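Local atomic coordinates of KLLA0E08119p (Kluyveromyces lactis, PDB entry 3VA7), a protein that probably catalyses the ATP- and biotin-dependent carboxylation of urea to urea-1-carboxylate, this chain being the carboxylase part of a longer enzyme that probably also hydrolyses the product. Residues V667-H672 against Q685-K690; I675-E680 against G755-A760; H727-S732 against Y847-Y852. All coordinates share one frame; numbering follows the deposited sequence.

Contact 1 (V667-H672 against Q685-K690)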
loop_
_atom_site.group_PDB
_atom_site.type_symbol
_atom_site.label_atom_id
_atom_site.label_comp_id
_atom_site.label_asym_id
_atom_site.label_seq_id
_atom_site.Cartn_x
_atom_site.Cartn_y
_atom_site.Cartn_z
ATOM N N VAL A 667 -8.537 -25.628 -20.548
ATOM C CA VAL A 667 -7.254 -24.969 -20.657
ATOM C C VAL A 667 -6.787 -25.058 -22.100
ATOM O O VAL A 667 -7.230 -25.938 -22.830
ATOM C CB VAL A 667 -6.148 -25.683 -19.817
ATOM C CG1 VAL A 667 -6.487 -25.755 -18.307
ATOM C CG2 VAL A 667 -5.811 -27.061 -20.398
ATOM N N THR A 668 -5.873 -24.168 -22.501
ATOM C CA THR A 668 -5.136 -24.316 -23.739
ATOM C C THR A 668 -3.819 -24.995 -23.404
ATOM O O THR A 668 -3.167 -24.616 -22.453
ATOM C CB THR A 668 -4.926 -22.980 -24.463
ATOM O OG1 THR A 668 -4.092 -22.120 -23.690
ATOM C CG2 THR A 668 -6.241 -22.267 -24.684
ATOM N N CYS A 669 -3.460 -26.027 -24.155
ATOM C CA CYS A 669 -2.194 -26.722 -23.992
ATOM C C CYS A 669 -1.034 -25.759 -24.254
ATOM O O CYS A 669 -1.137 -24.936 -25.151
ATOM C CB CYS A 669 -2.108 -27.903 -24.977
ATOM S SG CYS A 669 -3.528 -29.019 -24.946
ATOM N N GLY A 670 0.061 -25.869 -23.484
ATOM C CA GLY A 670 1.220 -24.931 -23.558
ATOM C C GLY A 670 1.465 -23.965 -22.392
ATOM O O GLY A 670 0.521 -23.556 -21.748
ATOM N N PRO A 671 2.702 -23.481 -22.200
ATOM C CA PRO A 671 3.780 -23.543 -23.167
ATOM C C PRO A 671 4.551 -24.811 -23.173
ATOM O O PRO A 671 5.037 -25.224 -24.230
ATOM C CB PRO A 671 4.711 -22.416 -22.754
ATOM C CG PRO A 671 4.221 -21.894 -21.532
ATOM C CD PRO A 671 2.833 -22.318 -21.322
ATOM N N HIS A 672 4.692 -25.451 -22.023
ATOM C CA HIS A 672 5.704 -26.505 -21.946
ATOM C C HIS A 672 5.189 -27.962 -21.949
ATOM O O HIS A 672 5.952 -28.885 -21.768
ATOM C CB HIS A 672 6.707 -26.196 -20.842
ATOM C CG HIS A 672 7.279 -24.817 -20.932
ATOM N ND1 HIS A 672 8.112 -24.424 -21.956
ATOM C CD2 HIS A 672 7.122 -23.723 -20.138
ATOM C CE1 HIS A 672 8.440 -23.152 -21.801
ATOM N NE2 HIS A 672 7.847 -22.702 -20.709
ATOM N N GLN A 685 -1.170 -38.394 -18.299
ATOM C CA GLN A 685 -1.671 -38.471 -16.923
ATOM C C GLN A 685 -2.138 -37.113 -16.466
ATOM O O GLN A 685 -3.110 -37.048 -15.716
ATOM C CB GLN A 685 -0.626 -38.875 -15.903
ATOM C CG GLN A 685 0.261 -40.039 -16.210
ATOM C CD GLN A 685 1.131 -40.335 -15.012
ATOM O OE1 GLN A 685 0.664 -40.230 -13.859
ATOM N NE2 GLN A 685 2.390 -40.704 -15.258
ATOM N N PHE A 686 -1.458 -36.042 -16.913
ATOM C CA PHE A 686 -1.788 -34.680 -16.497
ATOM C C PHE A 686 -3.235 -34.371 -16.760
ATOM O O PHE A 686 -3.884 -33.754 -15.916
ATOM C CB PHE A 686 -0.872 -33.632 -17.163
ATOM C CG PHE A 686 -1.221 -32.188 -16.827
ATOM C CD1 PHE A 686 -0.696 -31.570 -15.681
ATOM C CD2 PHE A 686 -2.074 -31.453 -17.640
ATOM C CE1 PHE A 686 -0.988 -30.217 -15.341
ATOM C CE2 PHE A 686 -2.401 -30.123 -17.326
ATOM C CZ PHE A 686 -1.828 -29.491 -16.174
ATOM N N PHE A 687 -3.713 -34.790 -17.944
ATOM C CA PHE A 687 -5.088 -34.524 -18.417
ATOM C C PHE A 687 -6.063 -35.665 -18.074
ATOM O O PHE A 687 -7.281 -35.437 -17.995
ATOM C CB PHE A 687 -5.112 -34.283 -19.916
ATOM C CG PHE A 687 -4.432 -32.998 -20.368
ATOM C CD1 PHE A 687 -5.146 -31.804 -20.467
ATOM C CD2 PHE A 687 -3.103 -33.002 -20.791
ATOM C CE1 PHE A 687 -4.541 -30.610 -20.946
ATOM C CE2 PHE A 687 -2.474 -31.815 -21.257
ATOM C CZ PHE A 687 -3.189 -30.617 -21.335
ATOM N N ASN A 688 -5.534 -36.883 -17.869
ATOM C CA ASN A 688 -6.360 -38.022 -17.480
ATOM C C ASN A 688 -6.742 -37.992 -16.001
ATOM O O ASN A 688 -7.919 -38.167 -15.688
ATOM C CB ASN A 688 -5.710 -39.365 -17.824
ATOM C CG ASN A 688 -5.569 -39.616 -19.347
ATOM O OD1 ASN A 688 -6.113 -38.878 -20.205
ATOM N ND2 ASN A 688 -4.818 -40.681 -19.686
ATOM N N ASP A 689 -5.772 -37.791 -15.099
ATOM C CA ASP A 689 -6.057 -37.755 -13.641
ATOM C C ASP A 689 -6.711 -36.476 -13.092
ATOM O O ASP A 689 -6.716 -35.430 -13.760
ATOM C CB ASP A 689 -4.822 -38.096 -12.812
ATOM C CG ASP A 689 -4.202 -39.400 -13.240
ATOM O OD1 ASP A 689 -3.062 -39.694 -12.792
ATOM O OD2 ASP A 689 -4.837 -40.109 -14.076
ATOM N N LYS A 690 -7.294 -36.610 -11.900
ATOM C CA LYS A 690 -7.888 -35.502 -11.210
ATOM C C LYS A 690 -6.872 -34.935 -10.267
ATOM O O LYS A 690 -5.961 -35.629 -9.827
ATOM C CB LYS A 690 -9.139 -35.923 -10.444
ATOM C CG LYS A 690 -10.175 -36.461 -11.351
ATOM C CD LYS A 690 -11.533 -35.962 -11.048
ATOM C CE LYS A 690 -12.568 -37.079 -11.342
ATOM N NZ LYS A 690 -13.984 -36.637 -11.039
#
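The ring of F687 is met at its edge, near its plane, by V667 and approached obliquely by the sulfur of C669; on one face lies its helix neighbour F686, with CD2 centred 3.6 Å above the plane. The ring of F686 in turn receives F687 CD2 at its own edge. From the strand side, V667 CG2 stands 3.8 Å from F687 CE1, using the methyl that lies between the backbone N and the carbonyl carbon. C669 SG reaches F687 CZ at 4.0 Å. This sulfur-aromatic contact is a slanted one: SG lies 5.0 Å from the centroid of the F687 ring, 51° off its normal. F687 CG is anti to its own carbonyl carbon (chi1 -68°), which carries the ring outward from the helix so that only CE1 and CZ, at its far end, touch the strand. No hydrogen bond crosses between 667-672 and 685-690. The helix finishes with a 2.8 Å bond from D689 N to Q685 O, and F687 O is used by Q780. Q759 and P783 also touch the F687 side chain, while C669 packs on P783 and Y820. The whole is a hydrophobic strand-helix contact in the carboxyltransferase domain, which includes an oblique cysteine sulfur-aromatic contact: helix 680-688 lays F687 against strand 662-669, while F686 beside it packs on Q759 and F781 of the neighbouring strands of the sheet.

Contact 2 (I675-E680 against G755-A760). With BTI (5-(hexahydro-2-oxo-1H-thieno[3,4-D]imidazol-6-yl)pentanal), chain B.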
loop_
_atom_site.group_PDB
_atom_site.type_symbol
_atom_site.label_atom_id
_atom_site.label_comp_id
_atom_site.label_asym_id
_atom_site.label_seq_id
_atom_site.Cartn_x
_atom_site.Cartn_y
_atom_site.Cartn_z
ATOM N N ILE A 675 7.364 -32.735 -25.343
ATOM C CA ILE A 675 8.228 -33.839 -24.853
ATOM C C ILE A 675 9.725 -33.462 -24.760
ATOM O O ILE A 675 10.552 -34.302 -24.408
ATOM C CB ILE A 675 8.016 -35.184 -25.646
ATOM C CG1 ILE A 675 8.423 -35.042 -27.133
ATOM C CG2 ILE A 675 6.576 -35.626 -25.595
ATOM C CD1 ILE A 675 8.522 -36.403 -27.892
ATOM N N ASP A 676 10.069 -32.224 -25.098
ATOM C CA ASP A 676 11.405 -31.667 -24.839
ATOM C C ASP A 676 11.582 -31.474 -23.319
ATOM O O ASP A 676 12.718 -31.423 -22.836
ATOM C CB ASP A 676 11.623 -30.314 -25.568
ATOM C CG ASP A 676 10.422 -29.391 -25.463
ATOM O OD1 ASP A 676 10.538 -28.153 -25.371
ATOM O OD2 ASP A 676 9.310 -29.907 -25.440
ATOM N N LEU A 677 10.454 -31.407 -22.588
ATOM C CA LEU A 677 10.439 -31.166 -21.139
ATOM C C LEU A 677 9.781 -32.265 -20.259
ATOM O O LEU A 677 10.371 -32.671 -19.259
ATOM C CB LEU A 677 9.795 -29.794 -20.847
ATOM C CG LEU A 677 10.482 -28.687 -21.631
ATOM C CD1 LEU A 677 9.614 -27.447 -21.843
ATOM C CD2 LEU A 677 11.785 -28.361 -20.922
ATOM N N PHE A 678 8.554 -32.675 -20.587
ATOM C CA PHE A 678 7.844 -33.779 -19.895
ATOM C C PHE A 678 7.763 -35.095 -20.713
ATOM O O PHE A 678 7.587 -35.075 -21.929
ATOM C CB PHE A 678 6.406 -33.391 -19.620
ATOM C CG PHE A 678 6.241 -32.208 -18.724
ATOM C CD1 PHE A 678 6.168 -30.920 -19.261
ATOM C CD2 PHE A 678 6.105 -32.376 -17.337
ATOM C CE1 PHE A 678 5.980 -29.824 -18.456
ATOM C CE2 PHE A 678 5.915 -31.278 -16.508
ATOM C CZ PHE A 678 5.850 -29.994 -17.070
ATOM N N LYS A 679 7.819 -36.245 -20.060
ATOM C CA LYS A 679 7.506 -37.463 -20.799
ATOM C C LYS A 679 6.062 -37.468 -21.296
ATOM O O LYS A 679 5.153 -37.011 -20.576
ATOM C CB LYS A 679 7.801 -38.724 -19.980
ATOM C CG LYS A 679 9.253 -39.105 -20.070
ATOM C CD LYS A 679 9.633 -40.190 -19.073
ATOM C CE LYS A 679 11.174 -40.274 -18.948
ATOM N NZ LYS A 679 11.852 -39.669 -20.195
ATOM N N GLU A 680 5.878 -37.957 -22.536
ATOM C CA GLU A 680 4.566 -38.302 -23.127
ATOM C C GLU A 680 3.536 -38.766 -22.117
ATOM O O GLU A 680 2.493 -38.142 -21.994
ATOM C CB GLU A 680 4.711 -39.407 -24.180
ATOM C CG GLU A 680 4.736 -38.957 -25.656
ATOM C CD GLU A 680 3.389 -38.435 -26.090
ATOM O OE1 GLU A 680 3.304 -37.305 -26.673
ATOM O OE2 GLU A 680 2.410 -39.174 -25.794
ATOM N N GLY A 755 10.656 -18.986 -12.639
ATOM C CA GLY A 755 11.824 -19.802 -12.958
ATOM C C GLY A 755 11.510 -21.275 -13.243
ATOM O O GLY A 755 12.451 -22.095 -13.280
ATOM N N PHE A 756 10.218 -21.618 -13.449
ATOM C CA PHE A 756 9.792 -23.015 -13.719
ATOM C C PHE A 756 8.914 -23.180 -14.954
ATOM O O PHE A 756 8.242 -22.254 -15.363
ATOM C CB PHE A 756 8.931 -23.587 -12.579
ATOM C CG PHE A 756 9.497 -23.403 -11.200
ATOM C CD1 PHE A 756 9.117 -22.299 -10.411
ATOM C CD2 PHE A 756 10.381 -24.348 -10.657
ATOM C CE1 PHE A 756 9.633 -22.133 -9.115
ATOM C CE2 PHE A 756 10.895 -24.180 -9.358
ATOM C CZ PHE A 756 10.502 -23.079 -8.577
ATOM N N VAL A 757 8.847 -24.396 -15.505
ATOM C CA VAL A 757 8.019 -24.648 -16.686
ATOM C C VAL A 757 6.535 -24.624 -16.310
ATOM O O VAL A 757 6.176 -24.923 -15.182
ATOM C CB VAL A 757 8.383 -25.976 -17.336
ATOM C CG1 VAL A 757 9.787 -25.938 -17.886
ATOM C CG2 VAL A 757 8.275 -27.108 -16.352
ATOM N N CYS A 758 5.688 -24.218 -17.256
ATOM C CA CYS A 758 4.216 -24.209 -17.125
ATOM C C CYS A 758 3.665 -25.202 -18.147
ATOM O O CYS A 758 4.080 -25.192 -19.335
ATOM C CB CYS A 758 3.655 -22.835 -17.442
ATOM S SG CYS A 758 3.991 -21.534 -16.203
ATOM N N GLN A 759 2.708 -26.022 -17.748
ATOM C CA GLN A 759 2.271 -27.119 -18.584
ATOM C C GLN A 759 1.195 -26.649 -19.548
ATOM O O GLN A 759 1.266 -26.920 -20.748
ATOM C CB GLN A 759 1.823 -28.298 -17.693
ATOM C CG GLN A 759 0.829 -29.260 -18.280
ATOM C CD GLN A 759 1.404 -30.192 -19.335
ATOM O OE1 GLN A 759 2.531 -30.671 -19.230
ATOM N NE2 GLN A 759 0.625 -30.456 -20.355
ATOM N N ALA A 760 0.210 -25.931 -19.028
ATOM C CA ALA A 760 -1.008 -25.557 -19.747
ATOM C C ALA A 760 -1.462 -24.253 -19.091
ATOM O O ALA A 760 -0.878 -23.883 -18.058
ATOM C CB ALA A 760 -2.068 -26.622 -19.585
HETATM C C11 BTI B . 1.137 -19.938 -3.890
HETATM O O11 BTI B . 2.084 -20.415 -3.192
HETATM C C10 BTI B . 1.278 -19.430 -5.357
HETATM C C9 BTI B . 2.736 -19.496 -5.808
HETATM C C8 BTI B . 2.981 -19.332 -7.302
HETATM C C7 BTI B . 4.330 -19.881 -7.809
HETATM C C2 BTI B . 5.545 -19.435 -7.022
HETATM S S1 BTI B . 5.748 -17.678 -7.003
HETATM C C6 BTI B . 7.476 -17.753 -6.690
HETATM C C5 BTI B . 7.993 -19.074 -7.218
HETATM N N3 BTI B . 8.553 -18.696 -8.489
HETATM C C3 BTI B . 7.836 -19.162 -9.477
HETATM O O3 BTI B . 8.158 -19.004 -10.745
HETATM N N2 BTI B . 6.790 -19.841 -9.056
HETATM C C4 BTI B . 6.830 -19.996 -7.606
#
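Behind the biotin pocket of the carboxyltransferase domain, the loop residues L677 and F678 pack on V757 and Q759, on the chain that runs on from the ligand-binding G755 and F756 into strand 756-762. V757 spreads its two methyls over both partners: CG1 lies 4.2 Å from L677 CD1, and CG2 lies 3.8 Å from F678 CZ. F678 and V757 run past each other in opposite directions, and the methyl approaches the ring obliquely. Q759 works on the same ring differently. Its CG is anti to the backbone N (chi1 155°) and the chain bends at chi2, which swings the amide across to F678. Q759 OE1 then sits over one face, offset toward the rim and 3.6 Å from F678 CE1, with the amide and ring planes 67° apart. W711 and F738 meet the F678 ring as well, the latter edge-to-face. At the pocket end of the strand, G755 N gives a hydrogen bond to the ureido oxygen O3 of BTI at 3.1 Å, moderately bent (N-H...O 144°). The F756 ring presents its edge to the bicycle, with F756 CD1 3.4 Å from BTI O3, and N737 OD1 makes a further bond to the ligand. No hydrogen bond joins the two segments: V757 meets L677 and F678 by apolar packing, and Q759 OE1 is a polar atom resting on a pi cloud. The hydrogen bonding is done at the ligand, where a backbone N-H directed at O3 would be expected to draw electron density onto that oxygen and might stabilise negative charge developing there during carboxyl transfer.

Contact 3 (H727-S732 against Y847-Y852). With BTI (5-(hexahydro-2-oxo-1H-thieno[3,4-D]imidazol-6-yl)pentanal), chain B.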
loop_
_atom_site.group_PDB
_atom_site.type_symbol
_atom_site.label_atom_id
_atom_site.label_comp_id
_atom_site.label_asym_id
_atom_site.label_seq_id
_atom_site.Cartn_x
_atom_site.Cartn_y
_atom_site.Cartn_z
ATOM N N HIS A 727 15.049 -21.237 -17.620
ATOM C CA HIS A 727 15.536 -19.870 -17.699
ATOM C C HIS A 727 14.318 -18.939 -17.574
ATOM O O HIS A 727 13.374 -18.970 -18.363
ATOM C CB HIS A 727 16.336 -19.632 -18.975
ATOM C CG HIS A 727 17.650 -20.353 -19.005
ATOM N ND1 HIS A 727 18.823 -19.797 -18.526
ATOM C CD2 HIS A 727 17.974 -21.592 -19.452
ATOM C CE1 HIS A 727 19.809 -20.653 -18.711
ATOM N NE2 HIS A 727 19.321 -21.753 -19.255
ATOM N N ASP A 728 14.335 -18.141 -16.532
ATOM C CA ASP A 728 13.174 -17.336 -16.142
ATOM C C ASP A 728 12.584 -16.598 -17.345
ATOM O O ASP A 728 13.342 -16.032 -18.171
ATOM C CB ASP A 728 13.541 -16.406 -14.960
ATOM C CG ASP A 728 14.117 -17.181 -13.753
ATOM O OD1 ASP A 728 13.719 -16.873 -12.609
ATOM O OD2 ASP A 728 14.942 -18.131 -13.956
ATOM N N TYR A 729 11.242 -16.679 -17.450
ATOM C CA TYR A 729 10.437 -16.228 -18.598
ATOM C C TYR A 729 9.138 -15.850 -17.953
ATOM O O TYR A 729 8.903 -16.238 -16.808
ATOM C CB TYR A 729 10.224 -17.358 -19.661
ATOM C CG TYR A 729 9.394 -18.493 -19.118
ATOM C CD1 TYR A 729 9.984 -19.531 -18.444
ATOM C CD2 TYR A 729 8.012 -18.480 -19.226
ATOM C CE1 TYR A 729 9.229 -20.572 -17.910
ATOM C CE2 TYR A 729 7.240 -19.503 -18.725
ATOM C CZ TYR A 729 7.845 -20.553 -18.034
ATOM O OH TYR A 729 7.070 -21.572 -17.474
ATOM N N VAL A 730 8.294 -15.113 -18.658
ATOM C CA VAL A 730 7.104 -14.507 -18.039
ATOM C C VAL A 730 5.930 -15.417 -18.243
ATOM O O VAL A 730 5.775 -16.045 -19.303
ATOM C CB VAL A 730 6.803 -13.123 -18.539
ATOM C CG1 VAL A 730 5.646 -12.509 -17.748
ATOM C CG2 VAL A 730 8.080 -12.237 -18.415
ATOM N N TYR A 731 5.144 -15.565 -17.207
ATOM C CA TYR A 731 4.144 -16.594 -17.209
ATOM C C TYR A 731 2.853 -15.984 -17.687
ATOM O O TYR A 731 2.663 -14.762 -17.640
ATOM C CB TYR A 731 3.854 -17.053 -15.786
ATOM C CG TYR A 731 4.927 -17.774 -15.067
ATOM C CD1 TYR A 731 5.927 -18.456 -15.738
ATOM C CD2 TYR A 731 4.904 -17.834 -13.675
ATOM C CE1 TYR A 731 6.939 -19.180 -15.010
ATOM C CE2 TYR A 731 5.862 -18.525 -12.951
ATOM C CZ TYR A 731 6.869 -19.207 -13.596
ATOM O OH TYR A 731 7.795 -19.913 -12.826
ATOM N N SER A 732 1.917 -16.851 -18.009
ATOM C CA SER A 732 0.574 -16.401 -18.369
ATOM C C SER A 732 -0.388 -16.479 -17.203
ATOM O O SER A 732 -0.391 -17.463 -16.468
ATOM C CB SER A 732 0.043 -17.302 -19.490
ATOM O OG SER A 732 0.795 -17.095 -20.676
ATOM N N TYR A 847 -1.881 -15.128 -25.243
ATOM C CA TYR A 847 -0.485 -14.842 -25.441
ATOM C C TYR A 847 0.208 -15.920 -26.183
ATOM O O TYR A 847 -0.174 -17.108 -26.104
ATOM C CB TYR A 847 0.285 -14.872 -24.121
ATOM C CG TYR A 847 -0.322 -14.340 -22.861
ATOM C CD1 TYR A 847 -1.351 -15.047 -22.165
ATOM C CD2 TYR A 847 0.197 -13.176 -22.317
ATOM C CE1 TYR A 847 -1.854 -14.566 -20.997
ATOM C CE2 TYR A 847 -0.271 -12.688 -21.124
ATOM C CZ TYR A 847 -1.273 -13.381 -20.458
ATOM O OH TYR A 847 -1.668 -12.804 -19.295
ATOM N N ILE A 848 1.301 -15.489 -26.803
ATOM C CA ILE A 848 2.236 -16.367 -27.466
ATOM C C ILE A 848 3.573 -16.107 -26.786
ATOM O O ILE A 848 3.984 -14.965 -26.633
ATOM C CB ILE A 848 2.350 -16.023 -29.003
ATOM C CG1 ILE A 848 1.015 -16.320 -29.768
ATOM C CG2 ILE A 848 3.523 -16.703 -29.636
ATOM C CD1 ILE A 848 1.142 -16.263 -31.390
ATOM N N LEU A 849 4.232 -17.167 -26.349
ATOM C CA LEU A 849 5.545 -17.047 -25.790
ATOM C C LEU A 849 6.618 -17.236 -26.879
ATOM O O LEU A 849 6.630 -18.281 -27.540
ATOM C CB LEU A 849 5.674 -18.101 -24.689
ATOM C CG LEU A 849 7.001 -18.154 -23.899
ATOM C CD1 LEU A 849 7.181 -16.935 -23.016
ATOM C CD2 LEU A 849 7.117 -19.452 -23.066
ATOM N N VAL A 850 7.522 -16.270 -27.048
ATOM C CA VAL A 850 8.630 -16.383 -28.041
ATOM C C VAL A 850 9.910 -16.754 -27.295
ATOM O O VAL A 850 10.372 -16.002 -26.416
ATOM C CB VAL A 850 8.891 -15.008 -28.786
ATOM C CG1 VAL A 850 9.974 -15.106 -29.793
ATOM C CG2 VAL A 850 7.674 -14.512 -29.470
ATOM N N GLU A 851 10.499 -17.888 -27.620
ATOM C CA GLU A 851 11.724 -18.324 -26.932
ATOM C C GLU A 851 12.983 -18.366 -27.810
ATOM O O GLU A 851 13.044 -19.081 -28.797
ATOM C CB GLU A 851 11.508 -19.712 -26.331
ATOM C CG GLU A 851 10.517 -19.737 -25.217
ATOM C CD GLU A 851 10.354 -21.140 -24.726
ATOM O OE1 GLU A 851 10.693 -22.074 -25.490
ATOM O OE2 GLU A 851 9.892 -21.314 -23.589
ATOM N N TYR A 852 13.995 -17.622 -27.438
ATOM C CA TYR A 852 15.252 -17.679 -28.183
ATOM C C TYR A 852 16.279 -18.742 -27.754
ATOM O O TYR A 852 16.470 -19.029 -26.563
ATOM C CB TYR A 852 15.922 -16.304 -28.192
ATOM C CG TYR A 852 15.170 -15.265 -28.990
ATOM C CD1 TYR A 852 14.822 -15.477 -30.356
ATOM C CD2 TYR A 852 14.810 -14.087 -28.413
ATOM C CE1 TYR A 852 14.163 -14.497 -31.087
ATOM C CE2 TYR A 852 14.151 -13.116 -29.141
ATOM C CZ TYR A 852 13.830 -13.317 -30.459
ATOM O OH TYR A 852 13.145 -12.313 -31.102
HETATM C C11 BTI B . 1.137 -19.938 -3.890
HETATM O O11 BTI B . 2.084 -20.415 -3.192
HETATM C C10 BTI B . 1.278 -19.430 -5.357
HETATM C C9 BTI B . 2.736 -19.496 -5.808
HETATM C C8 BTI B . 2.981 -19.332 -7.302
HETATM C C7 BTI B . 4.330 -19.881 -7.809
HETATM C C2 BTI B . 5.545 -19.435 -7.022
HETATM S S1 BTI B . 5.748 -17.678 -7.003
HETATM C C6 BTI B . 7.476 -17.753 -6.690
HETATM C C5 BTI B . 7.993 -19.074 -7.218
HETATM N N3 BTI B . 8.553 -18.696 -8.489
HETATM C C3 BTI B . 7.836 -19.162 -9.477
HETATM O O3 BTI B . 8.158 -19.004 -10.745
HETATM N N2 BTI B . 6.790 -19.841 -9.056
HETATM C C4 BTI B . 6.830 -19.996 -7.606
#
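At the seam between the A/B and C/D parts of the carboxyltransferase domain, on the far side of Y731 from the strand 847-852, lies biotin; the seam itself is made where S732 meets Y847 and Y729 meets L849. The hydroxyl of S732 lies over one face of the Y847 ring, offset toward the rim, with OG 3.3 Å from Y847 CD1. Just beside it, S732 CB is 3.7 Å from Y847 CE1, so the short side chain rests on the ring by both of its atoms. OG is not left to the pi face alone, for it is hydrogen-bonded to A843 O, and that bond helps fix its rotation. Farther along, L849 and Y729 cross at about a right angle. L849 CG is anti to the backbone N (chi1 -178°), and this extends the branched end across the gap, where CD2 comes 4.1 Å from Y729 CD2 and CD1 comes 4.1 Å from V730 O. The two segments run antiparallel but belong to different sheets: strand 847-852 lies between 838-842 and 889-894, whereas 725-730 pairs with 753-754. They therefore meet through side chains without hydrogen bonds, Y847 and L849 turned inward and I848 between them turned away. A backbone hydrogen bond between D728 and V887 ties the two parts together nearby. The polar end of Y729 is engaged by F756 O, and H672 meets its ring edge-to-face. Y731 leaves the backbone pointing away from 847-852 and belongs to the biotin pocket; its OH is bonded to F756 N, but its exact spacing to BTI O3 is doubtful in the model. At the S732 end, the side chain of Y847 is about 9 Å from the bound sodium ion.

In the fold
All three contacts lie on one side of the chain's centre, in the carboxyltransferase domain. Contacts 1 and 2 have centres about 10 Å apart and share a sheet in which strands 662-669 and 756-762 are neighbours; their segments alternate along the chain. The centre of contact 3 lies about 13 Å from that of contact 2 and about 18 Å from that of contact 1. It interleaves with contact 2 and follows contact 1 in series. H672 N is bonded to C758 O, and P671 packs on L849. Contact 1 thus sets helix 680-688 on the sheet, contact 2 reaches the biotin pocket through G755 and F756, and contact 3 joins that region to the C/D part.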